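Local coordinates for protein Pre-mRNA splicing factor PRP8 (Cyanidioschyzon merolae, PDB 6NQI) that acts, through domains that include this RNase H-like one, in the spliceosome core and probably binds U snRNAs and pre-mRNA introns, at residues Leu11-Asp16 with Met114-Leu119; Ile28-Thr33 with Glu64-Met69; Val83-Ala88 with Ala109-Met114; Leu38-Val43 with Ser138-Tyr143. All blocks are in the same frame, centred on the assembly; numbering follows the deposited sequence.

Contact 1: Leu11-Asp16 with Met114-Leu119. With BME (beta-mercaptoethanol), chain C.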
loop_
_atom_site.group_PDB
_atom_site.type_symbol
_atom_site.label_atom_id
_atom_site.label_comp_id
_atom_site.label_asym_id
_atom_site.label_seq_id
_atom_site.Cartn_x
_atom_site.Cartn_y
_atom_site.Cartn_z
ATOM N N LEU A 11 -7.339 9.465 1.577
ATOM C CA LEU A 11 -7.369 8.653 0.361
ATOM C C LEU A 11 -6.829 7.233 0.616
ATOM O O LEU A 11 -6.070 6.992 1.561
ATOM C CB LEU A 11 -6.537 9.299 -0.754
ATOM C CG LEU A 11 -6.969 10.564 -1.480
ATOM C CD1 LEU A 11 -6.044 10.909 -2.659
ATOM C CD2 LEU A 11 -8.370 10.305 -1.989
ATOM N N TRP A 12 -7.233 6.278 -0.233
ATOM C CA TRP A 12 -6.687 4.914 -0.214
ATOM C C TRP A 12 -6.019 4.637 -1.551
ATOM O O TRP A 12 -6.701 4.541 -2.576
ATOM C CB TRP A 12 -7.761 3.857 0.061
ATOM C CG TRP A 12 -8.110 3.709 1.512
ATOM C CD1 TRP A 12 -7.643 4.465 2.531
ATOM C CD2 TRP A 12 -8.998 2.750 2.102
ATOM N NE1 TRP A 12 -8.166 4.041 3.725
ATOM C CE2 TRP A 12 -9.010 2.997 3.491
ATOM C CE3 TRP A 12 -9.763 1.686 1.592
ATOM C CZ2 TRP A 12 -9.761 2.243 4.380
ATOM C CZ3 TRP A 12 -10.521 0.918 2.486
ATOM C CH2 TRP A 12 -10.516 1.210 3.862
ATOM N N ILE A 13 -4.698 4.493 -1.540
ATOM C CA ILE A 13 -3.956 4.078 -2.721
ATOM C C ILE A 13 -3.852 2.543 -2.704
ATOM O O ILE A 13 -3.273 1.953 -1.778
ATOM C CB ILE A 13 -2.563 4.722 -2.757
ATOM C CG1 ILE A 13 -2.576 6.209 -2.362
ATOM C CG2 ILE A 13 -2.020 4.625 -4.161
ATOM C CD1 ILE A 13 -3.253 7.184 -3.339
ATOM N N VAL A 14 -4.430 1.888 -3.708
ATOM C CA VAL A 14 -4.461 0.437 -3.753
ATOM C C VAL A 14 -3.580 -0.048 -4.894
ATOM O O VAL A 14 -3.732 0.399 -6.042
ATOM C CB VAL A 14 -5.893 -0.087 -3.894
ATOM C CG1 VAL A 14 -5.907 -1.616 -3.570
ATOM C CG2 VAL A 14 -6.857 0.754 -3.029
ATOM N N ASP A 15 -2.631 -0.926 -4.567
ATOM C CA ASP A 15 -1.655 -1.450 -5.523
ATOM C C ASP A 15 -1.635 -2.967 -5.379
ATOM O O ASP A 15 -1.245 -3.492 -4.327
ATOM C CB ASP A 15 -0.271 -0.833 -5.273
ATOM C CG ASP A 15 0.723 -1.095 -6.400
ATOM O OD1 ASP A 15 0.524 -2.022 -7.208
ATOM O OD2 ASP A 15 1.726 -0.349 -6.497
ATOM N N ASP A 16 -2.066 -3.672 -6.420
ATOM C CA ASP A 16 -2.083 -5.127 -6.381
ATOM C C ASP A 16 -1.105 -5.744 -7.369
ATOM O O ASP A 16 -1.111 -6.956 -7.553
ATOM C CB ASP A 16 -3.512 -5.647 -6.606
ATOM C CG ASP A 16 -4.002 -5.446 -8.029
ATOM O OD1 ASP A 16 -3.396 -4.643 -8.778
ATOM O OD2 ASP A 16 -5.028 -6.077 -8.383
ATOM N N MET A 114 2.875 5.751 -8.963
ATOM C CA MET A 114 3.425 5.588 -7.622
ATOM C C MET A 114 3.835 4.146 -7.351
ATOM O O MET A 114 2.968 3.263 -7.258
ATOM C CB MET A 114 2.447 6.082 -6.550
ATOM C CG MET A 114 2.094 7.576 -6.717
ATOM S SD MET A 114 0.791 8.266 -5.653
ATOM C CE MET A 114 -0.718 7.760 -6.470
ATOM N N PRO A 115 5.143 3.853 -7.252
ATOM C CA PRO A 115 5.611 2.463 -7.065
ATOM C C PRO A 115 5.501 2.012 -5.618
ATOM O O PRO A 115 6.485 1.764 -4.917
ATOM C CB PRO A 115 7.062 2.547 -7.537
ATOM C CG PRO A 115 7.472 3.918 -7.106
ATOM C CD PRO A 115 6.268 4.795 -7.388
ATOM N N LEU A 116 4.249 1.897 -5.171
ATOM C CA LEU A 116 3.956 1.416 -3.826
ATOM C C LEU A 116 4.363 -0.050 -3.665
ATOM O O LEU A 116 4.789 -0.465 -2.576
ATOM C CB LEU A 116 2.468 1.620 -3.544
ATOM C CG LEU A 116 1.896 1.177 -2.213
ATOM C CD1 LEU A 116 2.524 1.967 -1.099
ATOM C CD2 LEU A 116 0.407 1.387 -2.222
ATOM N N GLN A 117 4.255 -0.842 -4.740
ATOM C CA GLN A 117 4.653 -2.245 -4.679
ATOM C C GLN A 117 6.128 -2.398 -4.310
ATOM O O GLN A 117 6.535 -3.471 -3.853
ATOM C CB GLN A 117 4.436 -2.941 -6.024
ATOM C CG GLN A 117 5.012 -2.169 -7.190
ATOM C CD GLN A 117 4.936 -2.925 -8.511
ATOM O OE1 GLN A 117 4.615 -4.115 -8.548
ATOM N NE2 GLN A 117 5.266 -2.239 -9.601
ATOM N N ALA A 118 6.942 -1.355 -4.523
ATOM C CA ALA A 118 8.353 -1.427 -4.163
ATOM C C ALA A 118 8.554 -1.714 -2.678
ATOM O O ALA A 118 9.648 -2.135 -2.283
ATOM C CB ALA A 118 9.068 -0.135 -4.577
ATOM N N LEU A 119 7.517 -1.550 -1.850
ATOM C CA LEU A 119 7.679 -1.921 -0.448
ATOM C C LEU A 119 8.017 -3.404 -0.281
ATOM O O LEU A 119 8.521 -3.806 0.779
ATOM C CB LEU A 119 6.418 -1.587 0.341
ATOM C CG LEU A 119 6.256 -0.098 0.518
ATOM C CD1 LEU A 119 4.963 0.222 1.285
ATOM C CD2 LEU A 119 7.503 0.447 1.205
HETATM C C1 BME C . -5.210 -2.329 -7.097
HETATM C C2 BME C . -6.536 -2.543 -7.801
HETATM O O1 BME C . -4.286 -2.119 -8.135
HETATM S S2 BME C . -7.849 -3.204 -6.745
#

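Contact 2: Ile28-Thr33 with Glu64-Met69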
loop_
_atom_site.group_PDB
_atom_site.type_symbol
_atom_site.label_atom_id
_atom_site.label_comp_id
_atom_site.label_asym_id
_atom_site.label_seq_id
_atom_site.Cartn_x
_atom_site.Cartn_y
_atom_site.Cartn_z
ATOM N N ILE A 28 -1.051 -7.459 -1.618
ATOM C CA ILE A 28 -1.817 -6.291 -2.050
ATOM C C ILE A 28 -1.631 -5.180 -1.015
ATOM O O ILE A 28 -1.811 -5.406 0.190
ATOM C CB ILE A 28 -3.310 -6.620 -2.230
ATOM C CG1 ILE A 28 -3.495 -7.635 -3.351
ATOM C CG2 ILE A 28 -4.137 -5.289 -2.466
ATOM C CD1 ILE A 28 -4.915 -8.073 -3.543
ATOM N N TRP A 29 -1.233 -3.994 -1.476
ATOM C CA TRP A 29 -0.974 -2.863 -0.588
ATOM C C TRP A 29 -2.104 -1.846 -0.616
ATOM O O TRP A 29 -2.615 -1.515 -1.689
ATOM C CB TRP A 29 0.310 -2.152 -0.996
ATOM C CG TRP A 29 1.405 -3.059 -1.371
ATOM C CD1 TRP A 29 1.648 -3.587 -2.602
ATOM C CD2 TRP A 29 2.458 -3.507 -0.524
ATOM N NE1 TRP A 29 2.778 -4.362 -2.565
ATOM C CE2 TRP A 29 3.295 -4.323 -1.297
ATOM C CE3 TRP A 29 2.777 -3.290 0.821
ATOM C CZ2 TRP A 29 4.423 -4.934 -0.772
ATOM C CZ3 TRP A 29 3.895 -3.901 1.343
ATOM C CH2 TRP A 29 4.707 -4.709 0.548
ATOM N N ILE A 30 -2.430 -1.291 0.553
ATOM C CA ILE A 30 -3.305 -0.113 0.650
ATOM C C ILE A 30 -2.633 0.933 1.538
ATOM O O ILE A 30 -2.519 0.739 2.755
ATOM C CB ILE A 30 -4.694 -0.450 1.207
ATOM C CG1 ILE A 30 -5.414 -1.456 0.311
ATOM C CG2 ILE A 30 -5.520 0.866 1.402
ATOM C CD1 ILE A 30 -6.749 -1.820 0.848
ATOM N N TRP A 31 -2.247 2.060 0.944
ATOM C CA TRP A 31 -1.657 3.192 1.655
ATOM C C TRP A 31 -2.757 4.207 1.940
ATOM O O TRP A 31 -3.445 4.660 1.019
ATOM C CB TRP A 31 -0.520 3.809 0.834
ATOM C CG TRP A 31 0.003 5.134 1.339
ATOM C CD1 TRP A 31 0.072 5.555 2.634
ATOM C CD2 TRP A 31 0.539 6.208 0.542
ATOM N NE1 TRP A 31 0.601 6.834 2.697
ATOM C CE2 TRP A 31 0.899 7.251 1.426
ATOM C CE3 TRP A 31 0.751 6.388 -0.829
ATOM C CZ2 TRP A 31 1.456 8.446 0.982
ATOM C CZ3 TRP A 31 1.308 7.586 -1.265
ATOM C CH2 TRP A 31 1.653 8.591 -0.363
ATOM N N GLU A 32 -2.958 4.520 3.212
ATOM C CA GLU A 32 -3.875 5.571 3.624
ATOM C C GLU A 32 -3.086 6.875 3.747
ATOM O O GLU A 32 -2.344 7.068 4.720
ATOM C CB GLU A 32 -4.521 5.187 4.946
ATOM C CG GLU A 32 -5.609 6.121 5.355
ATOM C CD GLU A 32 -6.462 5.552 6.451
ATOM O OE1 GLU A 32 -6.052 5.612 7.633
ATOM O OE2 GLU A 32 -7.526 5.000 6.123
ATOM N N THR A 33 -3.286 7.784 2.785
ATOM C CA THR A 33 -2.395 8.938 2.621
ATOM C C THR A 33 -2.430 9.876 3.822
ATOM O O THR A 33 -1.382 10.347 4.273
ATOM C CB THR A 33 -2.736 9.718 1.352
ATOM O OG1 THR A 33 -4.098 10.178 1.422
ATOM C CG2 THR A 33 -2.524 8.867 0.096
ATOM N N GLU A 64 -12.608 -7.397 -4.129
ATOM C CA GLU A 64 -13.233 -7.961 -2.941
ATOM C C GLU A 64 -12.472 -7.562 -1.673
ATOM O O GLU A 64 -13.086 -7.284 -0.630
ATOM C CB GLU A 64 -13.334 -9.478 -3.108
ATOM C CG GLU A 64 -14.329 -10.127 -2.176
ATOM C CD GLU A 64 -13.787 -10.391 -0.785
ATOM O OE1 GLU A 64 -12.533 -10.408 -0.607
ATOM O OE2 GLU A 64 -14.627 -10.611 0.131
ATOM N N HIS A 65 -11.142 -7.471 -1.757
ATOM C CA HIS A 65 -10.351 -7.064 -0.596
ATOM C C HIS A 65 -10.649 -5.625 -0.197
ATOM O O HIS A 65 -10.879 -5.340 0.986
ATOM C CB HIS A 65 -8.852 -7.259 -0.881
ATOM C CG HIS A 65 -7.947 -6.655 0.154
ATOM N ND1 HIS A 65 -7.010 -5.682 -0.150
ATOM C CD2 HIS A 65 -7.862 -6.853 1.493
ATOM C CE1 HIS A 65 -6.371 -5.329 0.954
ATOM N NE2 HIS A 65 -6.878 -6.015 1.967
ATOM N N VAL A 66 -10.667 -4.713 -1.177
ATOM C CA VAL A 66 -11.030 -3.325 -0.894
ATOM C C VAL A 66 -12.415 -3.254 -0.264
ATOM O O VAL A 66 -12.624 -2.539 0.725
ATOM C CB VAL A 66 -10.921 -2.458 -2.162
ATOM C CG1 VAL A 66 -11.608 -1.125 -1.968
ATOM C CG2 VAL A 66 -9.457 -2.207 -2.494
ATOM N N LEU A 67 -13.380 -4.007 -0.799
ATOM C CA LEU A 67 -14.695 -4.007 -0.167
ATOM C C LEU A 67 -14.606 -4.465 1.288
ATOM O O LEU A 67 -15.269 -3.901 2.162
ATOM C CB LEU A 67 -15.675 -4.871 -0.955
ATOM C CG LEU A 67 -17.067 -5.028 -0.317
ATOM C CD1 LEU A 67 -17.726 -3.691 -0.014
ATOM C CD2 LEU A 67 -18.004 -5.881 -1.172
ATOM N N THR A 68 -13.784 -5.479 1.574
ATOM C CA THR A 68 -13.690 -5.968 2.953
ATOM C C THR A 68 -13.058 -4.924 3.875
ATOM O O THR A 68 -13.529 -4.707 5.006
ATOM C CB THR A 68 -12.910 -7.289 2.995
ATOM O OG1 THR A 68 -13.572 -8.230 2.153
ATOM C CG2 THR A 68 -12.903 -7.853 4.404
ATOM N N MET A 69 -11.991 -4.271 3.408
ATOM C CA MET A 69 -11.359 -3.236 4.223
ATOM C C MET A 69 -12.309 -2.067 4.452
ATOM O O MET A 69 -12.308 -1.473 5.539
ATOM C CB MET A 69 -10.059 -2.723 3.584
ATOM C CG MET A 69 -8.926 -3.727 3.379
ATOM S SD MET A 69 -8.572 -4.798 4.795
ATOM C CE MET A 69 -8.347 -3.628 6.124
#

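Contact 3: Val83-Ala88 with Ala109-Met114. With BME (beta-mercaptoethanol), chain C.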
loop_
_atom_site.group_PDB
_atom_site.type_symbol
_atom_site.label_atom_id
_atom_site.label_comp_id
_atom_site.label_asym_id
_atom_site.label_seq_id
_atom_site.Cartn_x
_atom_site.Cartn_y
_atom_site.Cartn_z
ATOM N N VAL A 83 -7.891 5.225 -4.965
ATOM C CA VAL A 83 -7.071 5.333 -6.171
ATOM C C VAL A 83 -6.454 3.967 -6.440
ATOM O O VAL A 83 -5.687 3.458 -5.611
ATOM C CB VAL A 83 -5.976 6.411 -6.033
ATOM C CG1 VAL A 83 -5.282 6.661 -7.376
ATOM C CG2 VAL A 83 -6.513 7.696 -5.419
ATOM N N LEU A 84 -6.767 3.385 -7.594
ATOM C CA LEU A 84 -6.277 2.071 -7.985
ATOM C C LEU A 84 -5.064 2.207 -8.885
ATOM O O LEU A 84 -5.036 3.045 -9.793
ATOM C CB LEU A 84 -7.349 1.266 -8.720
ATOM C CG LEU A 84 -8.674 1.089 -7.995
ATOM C CD1 LEU A 84 -9.691 0.391 -8.879
ATOM C CD2 LEU A 84 -8.430 0.308 -6.714
ATOM N N ALA A 85 -4.052 1.388 -8.609
ATOM C CA ALA A 85 -2.862 1.413 -9.444
ATOM C C ALA A 85 -3.136 0.797 -10.807
ATOM O O ALA A 85 -2.557 1.231 -11.806
ATOM C CB ALA A 85 -1.707 0.702 -8.742
ATOM N N GLN A 86 -3.999 -0.221 -10.874
ATOM C CA GLN A 86 -4.322 -0.889 -12.134
ATOM C C GLN A 86 -5.787 -0.675 -12.499
ATOM O O GLN A 86 -6.689 -0.970 -11.706
ATOM C CB GLN A 86 -3.990 -2.383 -12.068
ATOM C CG GLN A 86 -2.518 -2.662 -12.353
ATOM C CD GLN A 86 -2.159 -4.148 -12.330
ATOM O OE1 GLN A 86 -2.743 -4.928 -11.576
ATOM N NE2 GLN A 86 -1.187 -4.537 -13.159
ATOM N N THR A 87 -6.021 -0.204 -13.724
ATOM C CA THR A 87 -7.368 0.186 -14.109
ATOM C C THR A 87 -8.267 -1.023 -14.302
ATOM O O THR A 87 -9.498 -0.880 -14.285
ATOM C CB THR A 87 -7.311 1.049 -15.376
ATOM O OG1 THR A 87 -8.594 1.642 -15.628
ATOM C CG2 THR A 87 -6.890 0.226 -16.599
ATOM N N ALA A 88 -7.677 -2.219 -14.432
ATOM C CA ALA A 88 -8.454 -3.426 -14.689
ATOM C C ALA A 88 -9.407 -3.739 -13.552
ATOM O O ALA A 88 -10.446 -4.368 -13.784
ATOM C CB ALA A 88 -7.528 -4.613 -14.921
ATOM N N ALA A 109 -8.308 5.935 -11.185
ATOM C CA ALA A 109 -7.110 5.237 -11.607
ATOM C C ALA A 109 -5.916 6.171 -11.436
ATOM O O ALA A 109 -5.997 7.208 -10.769
ATOM C CB ALA A 109 -7.242 4.758 -13.053
ATOM N N GLY A 110 -4.790 5.789 -12.024
ATOM C CA GLY A 110 -3.627 6.643 -12.064
ATOM C C GLY A 110 -2.683 6.546 -10.892
ATOM O O GLY A 110 -1.809 7.415 -10.760
ATOM N N ALA A 111 -2.818 5.527 -10.035
ATOM C CA ALA A 111 -1.803 5.355 -8.996
ATOM C C ALA A 111 -0.557 4.669 -9.532
ATOM O O ALA A 111 0.461 4.637 -8.829
ATOM C CB ALA A 111 -2.359 4.549 -7.816
ATOM N N ALA A 112 -0.593 4.244 -10.802
ATOM C CA ALA A 112 0.536 3.556 -11.416
ATOM C C ALA A 112 1.821 4.356 -11.272
ATOM O O ALA A 112 2.884 3.795 -10.984
ATOM C CB ALA A 112 0.232 3.290 -12.890
ATOM N N ALA A 113 1.736 5.677 -11.458
ATOM C CA ALA A 113 2.888 6.552 -11.287
ATOM C C ALA A 113 3.557 6.376 -9.928
ATOM O O ALA A 113 4.712 6.785 -9.762
ATOM C CB ALA A 113 2.459 8.009 -11.463
ATOM N N MET A 114 2.875 5.751 -8.963
ATOM C CA MET A 114 3.425 5.588 -7.622
ATOM C C MET A 114 3.835 4.146 -7.351
ATOM O O MET A 114 2.968 3.263 -7.258
ATOM C CB MET A 114 2.447 6.082 -6.550
ATOM C CG MET A 114 2.094 7.576 -6.717
ATOM S SD MET A 114 0.791 8.266 -5.653
ATOM C CE MET A 114 -0.718 7.760 -6.470
HETATM C C1 BME C . -5.210 -2.329 -7.097
HETATM C C2 BME C . -6.536 -2.543 -7.801
HETATM O O1 BME C . -4.286 -2.119 -8.135
HETATM S S2 BME C . -7.849 -3.204 -6.745
#

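Contact 4: Leu38-Val43 with Ser138-Tyr143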
loop_
_atom_site.group_PDB
_atom_site.type_symbol
_atom_site.label_atom_id
_atom_site.label_comp_id
_atom_site.label_asym_id
_atom_site.label_seq_id
_atom_site.Cartn_x
_atom_site.Cartn_y
_atom_site.Cartn_z
ATOM N N LEU A 38 -0.855 1.605 6.685
ATOM C CA LEU A 38 -0.579 0.706 5.566
ATOM C C LEU A 38 -1.216 -0.660 5.808
ATOM O O LEU A 38 -0.931 -1.301 6.824
ATOM C CB LEU A 38 0.929 0.575 5.345
ATOM C CG LEU A 38 1.279 -0.288 4.136
ATOM C CD1 LEU A 38 0.850 0.403 2.868
ATOM C CD2 LEU A 38 2.770 -0.636 4.079
ATOM N N PHE A 39 -2.080 -1.098 4.876
ATOM C CA PHE A 39 -2.712 -2.419 4.902
ATOM C C PHE A 39 -1.948 -3.355 3.974
ATOM O O PHE A 39 -2.058 -3.242 2.743
ATOM C CB PHE A 39 -4.167 -2.344 4.443
ATOM C CG PHE A 39 -4.996 -1.378 5.197
ATOM C CD1 PHE A 39 -5.593 -1.742 6.380
ATOM C CD2 PHE A 39 -5.161 -0.087 4.734
ATOM C CE1 PHE A 39 -6.386 -0.839 7.068
ATOM C CE2 PHE A 39 -5.937 0.823 5.417
ATOM C CZ PHE A 39 -6.548 0.446 6.587
ATOM N N VAL A 40 -1.217 -4.301 4.560
ATOM C CA VAL A 40 -0.537 -5.349 3.811
ATOM C C VAL A 40 -1.430 -6.578 3.841
ATOM O O VAL A 40 -1.720 -7.127 4.915
ATOM C CB VAL A 40 0.846 -5.659 4.397
ATOM C CG1 VAL A 40 1.585 -6.601 3.492
ATOM C CG2 VAL A 40 1.639 -4.396 4.567
ATOM N N LYS A 41 -1.905 -6.987 2.674
ATOM C CA LYS A 41 -2.699 -8.198 2.552
ATOM C C LYS A 41 -1.853 -9.233 1.813
ATOM O O LYS A 41 -1.642 -9.115 0.604
ATOM C CB LYS A 41 -4.013 -7.904 1.828
ATOM C CG LYS A 41 -4.792 -9.134 1.468
ATOM C CD LYS A 41 -5.446 -9.792 2.693
ATOM C CE LYS A 41 -6.434 -10.882 2.258
ATOM N NZ LYS A 41 -7.067 -11.560 3.421
ATOM N N ILE A 42 -1.359 -10.233 2.532
ATOM C CA ILE A 42 -0.551 -11.284 1.911
ATOM C C ILE A 42 -1.477 -12.237 1.161
ATOM O O ILE A 42 -2.423 -12.769 1.743
ATOM C CB ILE A 42 0.293 -12.028 2.961
ATOM C CG1 ILE A 42 1.095 -11.013 3.802
ATOM C CG2 ILE A 42 1.208 -13.007 2.292
ATOM C CD1 ILE A 42 1.818 -11.591 4.995
ATOM N N VAL A 43 -1.245 -12.398 -0.143
ATOM C CA VAL A 43 -2.008 -13.299 -1.014
ATOM C C VAL A 43 -1.259 -14.634 -1.101
ATOM O O VAL A 43 -0.182 -14.721 -1.705
ATOM C CB VAL A 43 -2.215 -12.693 -2.409
ATOM C CG1 VAL A 43 -2.912 -13.689 -3.336
ATOM C CG2 VAL A 43 -3.006 -11.394 -2.309
ATOM N N SER A 138 -2.037 -7.619 7.775
ATOM C CA SER A 138 -1.334 -6.870 8.811
ATOM C C SER A 138 -1.408 -5.376 8.493
ATOM O O SER A 138 -1.567 -4.977 7.332
ATOM C CB SER A 138 0.137 -7.332 8.958
ATOM O OG SER A 138 0.755 -7.544 7.700
ATOM N N ILE A 139 -1.345 -4.551 9.534
ATOM C CA ILE A 139 -1.430 -3.099 9.392
ATOM C C ILE A 139 -0.196 -2.467 10.019
ATOM O O ILE A 139 0.082 -2.675 11.205
ATOM C CB ILE A 139 -2.720 -2.534 10.021
ATOM C CG1 ILE A 139 -3.951 -3.124 9.324
ATOM C CG2 ILE A 139 -2.743 -1.033 9.922
ATOM C CD1 ILE A 139 -5.259 -2.828 10.008
ATOM N N TRP A 140 0.507 -1.659 9.236
ATOM C CA TRP A 140 1.728 -0.979 9.637
ATOM C C TRP A 140 1.477 0.521 9.643
ATOM O O TRP A 140 0.531 1.006 9.027
ATOM C CB TRP A 140 2.890 -1.329 8.691
ATOM C CG TRP A 140 3.099 -2.816 8.558
ATOM C CD1 TRP A 140 2.253 -3.712 7.981
ATOM C CD2 TRP A 140 4.210 -3.573 9.041
ATOM N NE1 TRP A 140 2.768 -4.970 8.064
ATOM C CE2 TRP A 140 3.970 -4.915 8.717
ATOM C CE3 TRP A 140 5.389 -3.243 9.715
ATOM C CZ2 TRP A 140 4.869 -5.935 9.041
ATOM C CZ3 TRP A 140 6.279 -4.251 10.037
ATOM C CH2 TRP A 140 6.017 -5.579 9.698
ATOM N N SER A 141 2.292 1.264 10.372
ATOM C CA SER A 141 2.201 2.724 10.332
ATOM C C SER A 141 3.281 3.228 9.386
ATOM O O SER A 141 4.466 3.211 9.716
ATOM C CB SER A 141 2.324 3.336 11.723
ATOM O OG SER A 141 3.665 3.638 12.040
ATOM N N GLY A 142 2.875 3.645 8.192
ATOM C CA GLY A 142 3.833 4.080 7.192
ATOM C C GLY A 142 4.479 5.429 7.434
ATOM O O GLY A 142 5.459 5.746 6.754
ATOM N N TYR A 143 3.995 6.207 8.403
ATOM C CA TYR A 143 4.595 7.492 8.739
ATOM C C TYR A 143 5.329 7.450 10.071
ATOM O O TYR A 143 5.692 8.505 10.603
ATOM C CB TYR A 143 3.548 8.619 8.759
ATOM C CG TYR A 143 2.923 8.929 7.415
ATOM C CD1 TYR A 143 3.467 8.414 6.253
ATOM C CD2 TYR A 143 1.800 9.763 7.310
ATOM C CE1 TYR A 143 2.908 8.689 5.032
ATOM C CE2 TYR A 143 1.233 10.059 6.070
ATOM C CZ TYR A 143 1.797 9.516 4.942
ATOM O OH TYR A 143 1.270 9.761 3.707
#

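Contact 1: Leu11-Asp16 with Met114-Leu119
Asp15 and Ile13, on the first strand of the RNase H-like fold, meet Met114, Leu116 and Gln117 in the loop between strand 107-108 and helix 123-130. Alternate residues of a strand point to the same side, so both face the loop. The polar part is slight: the backbone N of Gln117 gives Asp15 OD2 a weak, bent hydrogen bond (3.1 Å, 132° at the hydrogen). With CG anti to the backbone N (chi1 -168°), the carboxylate of Asp15 is carried out to the loop, where OD2 meets Gln117 N; its stronger partner is Arg17, by a salt bridge.

The rest is packing. Leu116 runs past Asp15 in the opposite direction, its CD2 3.8 Å from Asp15 CB and 3.7 Å from Ile13 O. Met114, a flexible thioether, crosses Ile13 at about a right angle and sets CE 4.1 Å from Ile13 CD1; beta-branched Ile13 suits a buried strand site. Within the loop, Pro115 centres an inverse gamma turn with a weak bond from Leu116 N to Met114 O, and its ring packs on helix 152-168 instead.

The CB of Asp16 points away from the loop; its OD1 accepts a hydrogen bond from O1 of a beta-mercaptoethanol, probably from the crystallisation liquor, at 2.8 Å.

Contact 2: Ile28-Thr33 with Glu64-Met69
Ile30 reaches out of its strand to His65, Val66 and Met69 on the helix, and its chain can be followed outward. The CB bond already heads for the helix. CG1 stands anti to the carbonyl carbon (chi1 -60°), and comes within 4.0 Å of His65 CE1. CD1, carried outward by the extended second torsion (chi2 179°), is the atom that does most of the touching: it lies 3.5 Å from His65 CE1, with the two side chains meeting tip to tip, and 3.8 Å from Met69 CG, whose side chain passes it in the opposite direction. Val66 CG2, at 4.3 Å from Ile30 CD1, adds a looser third neighbour.

This is helix 54-71 packed across the central sheet of the RNase H-like fold; the axes of strand 28-32 and helix segment 64-69 approach to 10.6 Å and cross at -41°. Two residues earlier, Ile28, on the same face of the strand, brings CG2 to 3.7 Å from His65 ND1, so the imidazole serves both isoleucines, approached obliquely by each. Branched aliphatic side chains suit these buried strand sites, and a flat ring suits the place between Ile28 CG2 and the tip of Ile30. An alanine in place of His65 would probably leave Ile28 CG2 without its mate on this helix segment and open a gap beside Ile30 CD1, which would keep Val66 and Met69. Met69 is bent at its second and third torsions and also packs on Phe39 of strand 37-43, while His65 also touches Lys41. Within the helix, Thr68 OG1 bonds to Glu64 O, 3.0 Å away, from the opposite face of the carbonyl plane to Thr68 N.

Contact 3: Val83-Ala88 with Ala109-Met114
Leu84 O faces three successive residues of the opposing loop, Ala109, Gly110 and Ala111, yet across the two segments it takes a single weak hydrogen bond, from Ala111 N (3.3 Å, 163° at the hydrogen). A CA-H...O contact from Ala109 CA, at 3.5 Å, joins it on the same oxygen. The place is where strands 81-84 and 107-108, parallel neighbours at one side of the RNase H-like sheet, end and their loops begin.

Small residues let the backbones come near: the CA atoms of Ala85 and Ala111 are 4.1 Å apart. Ala111 points its methyl inward, 3.6 Å from Ala85 CA, and the same CB meets Val83 CG1. With CG1 anti to the backbone N (chi1 -171°), Val83 also sets that methyl 3.5 Å from Ala109 O. Gly110 suits its turn because a CB at its positive phi (88°) would press on the carbonyl oxygen of Ala109.

Leu84 packs its CD2 on the sulphur of the bound beta-mercaptoethanol, whose O1 accepts a weak bond from Gln86 N. On the more exposed side, Ala112 brings CB to 3.6 Å from Ala85 O.

Contact 4: Leu38-Val43 with Ser138-Tyr143
An antiparallel pairing between strand 37-43 and the edge strand 137-141 adds a sixth strand to the RNase H-like sheet, Leu38 facing Trp140, Phe39 facing Ile139 and Val40 facing Ser138. The outer two are hydrogen-bonded pairs: Leu38 N to Trp140 O and Trp140 N to Leu38 O are each 2.8 Å, and Val40 and Ser138 exchange a similar pair of bonds. Phe39 and Ile139 form the non-hydrogen-bonded pair between them.

Phe39 CG and Ile139 CG1 are both anti to their carbonyl carbons (chi1 -55° and -61°), which brings the side chains alongside, pointing the same way, with Ile139 CG1 3.6 Å from Phe39 CD1 and Ile139 CD1 3.7 Å from Phe39 CE1. An alanine in place of Ile139 would probably open a gap beside Phe39 CD1 and CE1, where CG1 and CD1 now lie. On the other face, Val40 CG2 approaches Trp140 CD1 obliquely at 3.5 Å. Ser138 is small enough to sit beside them, and its OG takes a weak bond from Trp140 NE1 (3.3 Å).

The face bearing Ser138 and Trp140 packs on helix 123-130, whereas the Phe39 face looks to helix 54-71, and Phe39 meets Trp12 of strand 11-21; strand 24-32 flanks strand 37-43 on its far side.

Overall arrangement
From the N terminus, contact 1 opens at 11-16, contact 2 at 28-33 and contact 4 at 38-43, on three successive, adjacent strands. Contact 2 closes first, when helix 54-71 comes back over the sheet. Contact 3 then opens at the end of strand 81-84 and closes at 109-114; Met114 belongs both to it and to contact 1, which closes at 114-119. Contact 4 closes last, at 138-143. Contacts 2 and 3 thus lie in series within the span of contact 1, and contact 4 crosses contacts 1 and 2 but encloses contact 3. Centres of contacts 3 and 4 stand about 18 Å apart, toward opposite edges of the one sheet.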